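Local coordinates for protein transcriptional regulator, putative, Mar family (Thermotoga maritima, PDB 2ETH) that probably binds DNA as a dimeric transcriptional regulator of the MarR family, at residues Tyr32-Asn36 against Asn118-Leu122. Residues are numbered along the deposited sequence; the frame is centred on the assembly and turned at random.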
loop_
_atom_site.group_PDB
_atom_site.type_symbol
_atom_site.label_atom_id
_atom_site.label_comp_id
_atom_site.label_asym_id
_atom_site.label_seq_id
_atom_site.Cartn_x
_atom_site.Cartn_y
_atom_site.Cartn_z
ATOM N N TYR A 32 -5.612 -12.611 -3.758
ATOM C CA TYR A 32 -6.101 -12.588 -5.154
ATOM C C TYR A 32 -5.060 -12.081 -6.162
ATOM O O TYR A 32 -5.300 -12.131 -7.372
ATOM C CB TYR A 32 -7.333 -11.687 -5.257
ATOM C CG TYR A 32 -8.568 -12.153 -4.511
ATOM C CD1 TYR A 32 -8.995 -13.477 -4.581
ATOM C CD2 TYR A 32 -9.343 -11.251 -3.779
ATOM C CE1 TYR A 32 -10.122 -13.894 -3.923
ATOM C CE2 TYR A 32 -10.483 -11.657 -3.123
ATOM C CZ TYR A 32 -10.869 -12.983 -3.197
ATOM O OH TYR A 32 -12.002 -13.420 -2.540
ATOM N N LEU A 33 -3.916 -11.613 -5.643
ATOM C CA LEU A 33 -2.887 -10.889 -6.395
ATOM C C LEU A 33 -1.585 -11.695 -6.408
ATOM O O LEU A 33 -0.896 -11.792 -5.392
ATOM C CB LEU A 33 -2.641 -9.530 -5.723
ATOM C CG LEU A 33 -1.696 -8.475 -6.334
ATOM C CD1 LEU A 33 -2.311 -7.817 -7.548
ATOM C CD2 LEU A 33 -1.331 -7.401 -5.294
ATOM N N PRO A 34 -1.229 -12.273 -7.559
ATOM C CA PRO A 34 0.037 -13.018 -7.663
ATOM C C PRO A 34 1.264 -12.241 -7.118
ATOM O O PRO A 34 1.368 -11.010 -7.291
ATOM C CB PRO A 34 0.191 -13.248 -9.171
ATOM C CG PRO A 34 -1.191 -13.139 -9.725
ATOM C CD PRO A 34 -1.976 -12.240 -8.828
ATOM N N SER A 35 2.187 -12.962 -6.485
ATOM C CA SER A 35 3.350 -12.338 -5.850
ATOM C C SER A 35 4.434 -11.958 -6.864
ATOM O O SER A 35 4.313 -12.245 -8.058
ATOM C CB SER A 35 3.913 -13.253 -4.755
ATOM O OG SER A 35 4.643 -14.354 -5.294
ATOM N N ASN A 36 5.487 -11.304 -6.359
ATOM C CA ASN A 36 6.614 -10.781 -7.172
ATOM C C ASN A 36 7.852 -10.592 -6.268
ATOM O O ASN A 36 7.774 -9.936 -5.228
ATOM C CB ASN A 36 6.167 -9.467 -7.903
ATOM C CG ASN A 36 7.360 -8.557 -8.370
ATOM O OD1 ASN A 36 8.440 -9.052 -8.757
ATOM N ND2 ASN A 36 7.159 -7.217 -8.302
ATOM N N ASN A 118 -0.454 -8.765 -12.721
ATOM C CA ASN A 118 -0.988 -9.249 -11.460
ATOM C C ASN A 118 -2.219 -8.468 -11.067
ATOM O O ASN A 118 -3.151 -9.028 -10.523
ATOM C CB ASN A 118 0.072 -9.151 -10.366
ATOM C CG ASN A 118 1.242 -10.065 -10.617
ATOM O OD1 ASN A 118 1.189 -10.924 -11.493
ATOM N ND2 ASN A 118 2.306 -9.901 -9.829
ATOM N N PHE A 119 -2.207 -7.170 -11.316
ATOM C CA PHE A 119 -3.343 -6.309 -11.000
ATOM C C PHE A 119 -4.583 -6.697 -11.834
ATOM O O PHE A 119 -5.681 -6.763 -11.332
ATOM C CB PHE A 119 -2.988 -4.846 -11.253
ATOM C CG PHE A 119 -4.111 -3.884 -10.972
ATOM C CD1 PHE A 119 -4.374 -3.457 -9.673
ATOM C CD2 PHE A 119 -4.909 -3.397 -12.006
ATOM C CE1 PHE A 119 -5.421 -2.562 -9.401
ATOM C CE2 PHE A 119 -5.953 -2.495 -11.740
ATOM C CZ PHE A 119 -6.202 -2.081 -10.431
ATOM N N GLU A 120 -4.377 -6.954 -13.109
ATOM C CA GLU A 120 -5.439 -7.384 -13.977
ATOM C C GLU A 120 -6.093 -8.703 -13.528
ATOM O O GLU A 120 -7.334 -8.824 -13.514
ATOM C CB GLU A 120 -4.916 -7.520 -15.384
ATOM C CG GLU A 120 -6.011 -7.370 -16.352
ATOM C CD GLU A 120 -5.545 -7.426 -17.765
ATOM O OE1 GLU A 120 -4.300 -7.606 -17.973
ATOM O OE2 GLU A 120 -6.436 -7.302 -18.652
ATOM N N SER A 121 -5.254 -9.662 -13.175
ATOM C CA SER A 121 -5.659 -10.884 -12.498
ATOM C C SER A 121 -6.498 -10.691 -11.200
ATOM O O SER A 121 -7.568 -11.272 -11.055
ATOM C CB SER A 121 -4.401 -11.693 -12.184
ATOM O OG SER A 121 -4.733 -12.803 -11.392
ATOM N N LEU A 122 -6.028 -9.877 -10.262
ATOM C CA LEU A 122 -6.826 -9.511 -9.086
ATOM C C LEU A 122 -8.204 -8.885 -9.470
ATOM O O LEU A 122 -9.234 -9.183 -8.880
ATOM C CB LEU A 122 -6.011 -8.523 -8.258
ATOM C CG LEU A 122 -6.700 -7.699 -7.166
ATOM C CD1 LEU A 122 -7.254 -8.632 -6.136
ATOM C CD2 LEU A 122 -5.718 -6.694 -6.542
HETATM O O HOH W 1 5.151 -11.199 -10.846
#
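In this MarR-type chain the linker between helix 15-30 and helix 37-41 runs alongside the long helix 106-127, antiparallel to it, and L33, P34, N118 and L122 make most of the contact. The N118 amide and the P34 ring lie side by side, pointing opposite ways: the amide oxygen OD1 of N118 rests 3.4 Å from CB of P34, while its ND2 comes within 2.9 Å of P34 O at an angle too poor for a hydrogen bond. With CG beside the backbone N (chi1 -65°), the N118 amide reaches along the loop, and water 1 finishes the link, accepting from N118 ND2 at 3.3 Å and donating to S35 O at 3.1 Å. One turn further on, the proline ring meets S121, whose OG stands 3.8 Å from P34 CD. L33 holds its CG anti to the backbone N (chi1 -175°), which carries CD1 over the helix to 3.3 Å from N118 O, a carbonyl already engaged by L122 N, and to 3.7 Å from L122 CD2. L122 CA makes a CH···O contact of 3.5 Å with Y32 O. The Y32 side chain packs on L149 of the second subunit, and F119, on helix 106-127, stacks its ring on F19 of that subunit. At the end of the loop N36 caps helix 37-41 through OD1 to E38 N and touches I111, E114 and I115. As in other MarR-family proteins, this loop leads from the helices of the dimer interface to the winged helix-turn-helix part, which probably binds DNA.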